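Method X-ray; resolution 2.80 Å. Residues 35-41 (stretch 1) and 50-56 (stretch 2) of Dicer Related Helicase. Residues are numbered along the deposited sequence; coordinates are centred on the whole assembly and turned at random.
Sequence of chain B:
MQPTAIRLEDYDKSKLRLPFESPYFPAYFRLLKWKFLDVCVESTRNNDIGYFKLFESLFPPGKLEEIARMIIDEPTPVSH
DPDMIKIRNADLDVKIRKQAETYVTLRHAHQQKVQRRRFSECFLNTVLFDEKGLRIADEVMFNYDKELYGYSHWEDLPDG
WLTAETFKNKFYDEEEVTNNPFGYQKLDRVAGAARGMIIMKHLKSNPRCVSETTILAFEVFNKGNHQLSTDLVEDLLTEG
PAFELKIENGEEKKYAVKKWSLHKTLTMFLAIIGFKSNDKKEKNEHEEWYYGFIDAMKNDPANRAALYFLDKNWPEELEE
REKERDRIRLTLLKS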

# COMPACT_ATOMS: atom_id res chain seq x y z
N LYS B 35 10.44 -9.10 -12.93
CA LYS B 35 10.84 -9.87 -14.13
C LYS B 35 10.03 -9.35 -15.32
O LYS B 35 10.60 -9.29 -16.42
CB LYS B 35 10.66 -11.37 -13.91
CG LYS B 35 10.99 -12.26 -15.12
CD LYS B 35 12.40 -12.08 -15.66
CE LYS B 35 12.73 -12.93 -16.87
NZ LYS B 35 13.93 -12.39 -17.57
N PHE B 36 8.79 -8.92 -15.09
CA PHE B 36 7.91 -8.34 -16.13
C PHE B 36 8.46 -6.98 -16.57
O PHE B 36 8.55 -6.76 -17.78
CB PHE B 36 6.47 -8.21 -15.63
CG PHE B 36 5.60 -7.31 -16.46
CD1 PHE B 36 5.26 -7.65 -17.76
CD2 PHE B 36 5.10 -6.13 -15.93
CE1 PHE B 36 4.46 -6.82 -18.52
CE2 PHE B 36 4.29 -5.30 -16.69
CZ PHE B 36 3.97 -5.65 -17.97
N LEU B 37 8.84 -6.13 -15.60
CA LEU B 37 9.54 -4.84 -15.87
C LEU B 37 10.81 -5.13 -16.63
O LEU B 37 10.98 -4.52 -17.67
CB LEU B 37 9.84 -4.10 -14.55
CG LEU B 37 10.47 -2.69 -14.68
CD1 LEU B 37 9.50 -1.68 -15.33
CD2 LEU B 37 10.92 -2.18 -13.31
N ASP B 38 11.59 -6.13 -16.18
CA ASP B 38 12.87 -6.54 -16.82
C ASP B 38 12.64 -6.84 -18.31
O ASP B 38 13.46 -6.38 -19.12
CB ASP B 38 13.54 -7.73 -16.12
CG ASP B 38 14.90 -8.05 -16.72
OD1 ASP B 38 14.99 -9.03 -17.48
OD2 ASP B 38 15.82 -7.24 -16.51
N VAL B 39 11.57 -7.58 -18.64
CA VAL B 39 11.21 -8.02 -20.03
C VAL B 39 10.85 -6.78 -20.87
O VAL B 39 11.37 -6.66 -22.00
CB VAL B 39 10.06 -9.05 -20.01
CG1 VAL B 39 9.40 -9.23 -21.37
CG2 VAL B 39 10.52 -10.41 -19.47
N CYS B 40 10.04 -5.87 -20.33
CA CYS B 40 9.64 -4.61 -21.01
C CYS B 40 10.89 -3.76 -21.30
O CYS B 40 10.95 -3.17 -22.37
CB CYS B 40 8.62 -3.82 -20.19
SG CYS B 40 7.03 -4.66 -19.97
N VAL B 41 11.86 -3.73 -20.38
CA VAL B 41 13.09 -2.90 -20.50
C VAL B 41 14.04 -3.56 -21.50
O VAL B 41 14.61 -2.84 -22.33
CB VAL B 41 13.76 -2.69 -19.14
CG1 VAL B 41 15.19 -2.16 -19.29
CG2 VAL B 41 12.94 -1.77 -18.25
N GLY B 50 9.65 0.04 -26.87
CA GLY B 50 9.42 -1.42 -26.94
C GLY B 50 8.02 -1.80 -26.47
O GLY B 50 7.06 -1.15 -26.90
N TYR B 51 7.92 -2.81 -25.61
CA TYR B 51 6.64 -3.44 -25.19
C TYR B 51 5.83 -2.46 -24.31
O TYR B 51 4.61 -2.65 -24.18
CB TYR B 51 6.86 -4.76 -24.43
CG TYR B 51 7.47 -5.91 -25.21
CD1 TYR B 51 7.54 -5.90 -26.60
CD2 TYR B 51 7.96 -7.03 -24.55
CE1 TYR B 51 8.10 -6.95 -27.30
CE2 TYR B 51 8.54 -8.09 -25.24
CZ TYR B 51 8.61 -8.05 -26.62
OH TYR B 51 9.18 -9.08 -27.30
N PHE B 52 6.49 -1.45 -23.73
CA PHE B 52 5.83 -0.44 -22.86
C PHE B 52 4.64 0.17 -23.63
O PHE B 52 3.61 0.50 -23.00
CB PHE B 52 6.83 0.64 -22.41
CG PHE B 52 7.77 0.25 -21.29
CD1 PHE B 52 7.36 0.28 -19.96
CD2 PHE B 52 9.09 -0.07 -21.55
CE1 PHE B 52 8.24 -0.06 -18.94
CE2 PHE B 52 9.97 -0.40 -20.53
CZ PHE B 52 9.54 -0.41 -19.23
N LYS B 53 4.77 0.30 -24.95
CA LYS B 53 3.79 1.03 -25.80
C LYS B 53 2.43 0.31 -25.78
O LYS B 53 1.41 0.99 -25.94
CB LYS B 53 4.30 1.19 -27.23
CG LYS B 53 3.80 2.44 -27.94
CD LYS B 53 4.08 2.45 -29.42
CE LYS B 53 3.67 3.75 -30.08
NZ LYS B 53 2.22 4.02 -29.92
N LEU B 54 2.42 -1.02 -25.56
CA LEU B 54 1.19 -1.85 -25.53
C LEU B 54 0.29 -1.43 -24.35
O LEU B 54 -0.82 -1.98 -24.25
CB LEU B 54 1.56 -3.33 -25.40
CG LEU B 54 2.33 -3.95 -26.57
CD1 LEU B 54 3.13 -5.16 -26.10
CD2 LEU B 54 1.39 -4.33 -27.70
N PHE B 55 0.75 -0.53 -23.47
CA PHE B 55 0.04 -0.14 -22.22
C PHE B 55 -0.42 1.33 -22.29
O PHE B 55 -0.96 1.84 -21.28
CB PHE B 55 0.92 -0.40 -20.99
CG PHE B 55 1.36 -1.84 -20.83
CD1 PHE B 55 2.52 -2.30 -21.41
CD2 PHE B 55 0.59 -2.73 -20.10
CE1 PHE B 55 2.91 -3.63 -21.28
CE2 PHE B 55 0.98 -4.06 -19.97
CZ PHE B 55 2.13 -4.50 -20.56
N GLU B 56 -0.27 1.97 -23.46
CA GLU B 56 -0.50 3.43 -23.62
C GLU B 56 -1.99 3.78 -23.35
O GLU B 56 -2.24 4.90 -22.87
CB GLU B 56 0.00 3.92 -24.98
CG GLU B 56 -0.75 3.37 -26.17
CD GLU B 56 -0.06 3.63 -27.51
OE1 GLU B 56 -0.36 2.90 -28.49
OE2 GLU B 56 0.79 4.56 -27.57

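The contact between these two stretches of Dicer Related Helicase is a small apolar one, in which three aromatic side chains from a 3-10 segment gather around a cysteine on a helix and no hydrogen bond crosses between them. It illustrates a general principle: where much of each backbone's hydrogen bonding is internal, the contact between two segments can be left mainly to apolar side chains.

The helix bonds internally, as in Cys40 N to Phe36 O at 3.1 Å, while the tighter, three-residue turns of the 3-10 segment are held by bonds such as Leu54 N to Tyr51 O and Phe55 N to Phe52 O, both 3.1 Å. The backbones come nearest at Cys40 and Tyr51, whose CA atoms lie 5.3 Å apart, and the CA-to-CB bond of Cys40 points toward the other stretch at this closest point.

Cys40 touches all three aromatic residues. Its CB sits over one face of the Phe52 ring, 3.8 Å from the ring centroid, in a CH-pi contact that sets a weakly polarised C-H group against the pi cloud, and Cys40 O lies 3.5 Å from Phe52 CE2. Around the edge of the same ring, Leu37 CD1 and Val41 CG2 approach Phe52 CZ at 4.1 and 3.8 Å, so the helix meets this phenyl group with both face and edge contacts. Cys40 SG also lies 4.5 Å from Tyr51 CB and 4.4 Å from Phe55 CE1.

One helical turn earlier, Phe36 CZ meets Phe55 CZ at 3.4 Å; the ring planes are inclined at 75°, an oblique pairing that brings the ring tips together. Val39 CG1 reaches the edge of the Tyr51 ring, 4.1 Å from CD2.

No salt bridge crosses between the stretches; each has one of its own, Lys53 NZ with Glu56 OE2 at 2.8 Å and Lys35 NZ with Asp38 OD1 at 3.5 Å, and none of these four residues takes part in the contact.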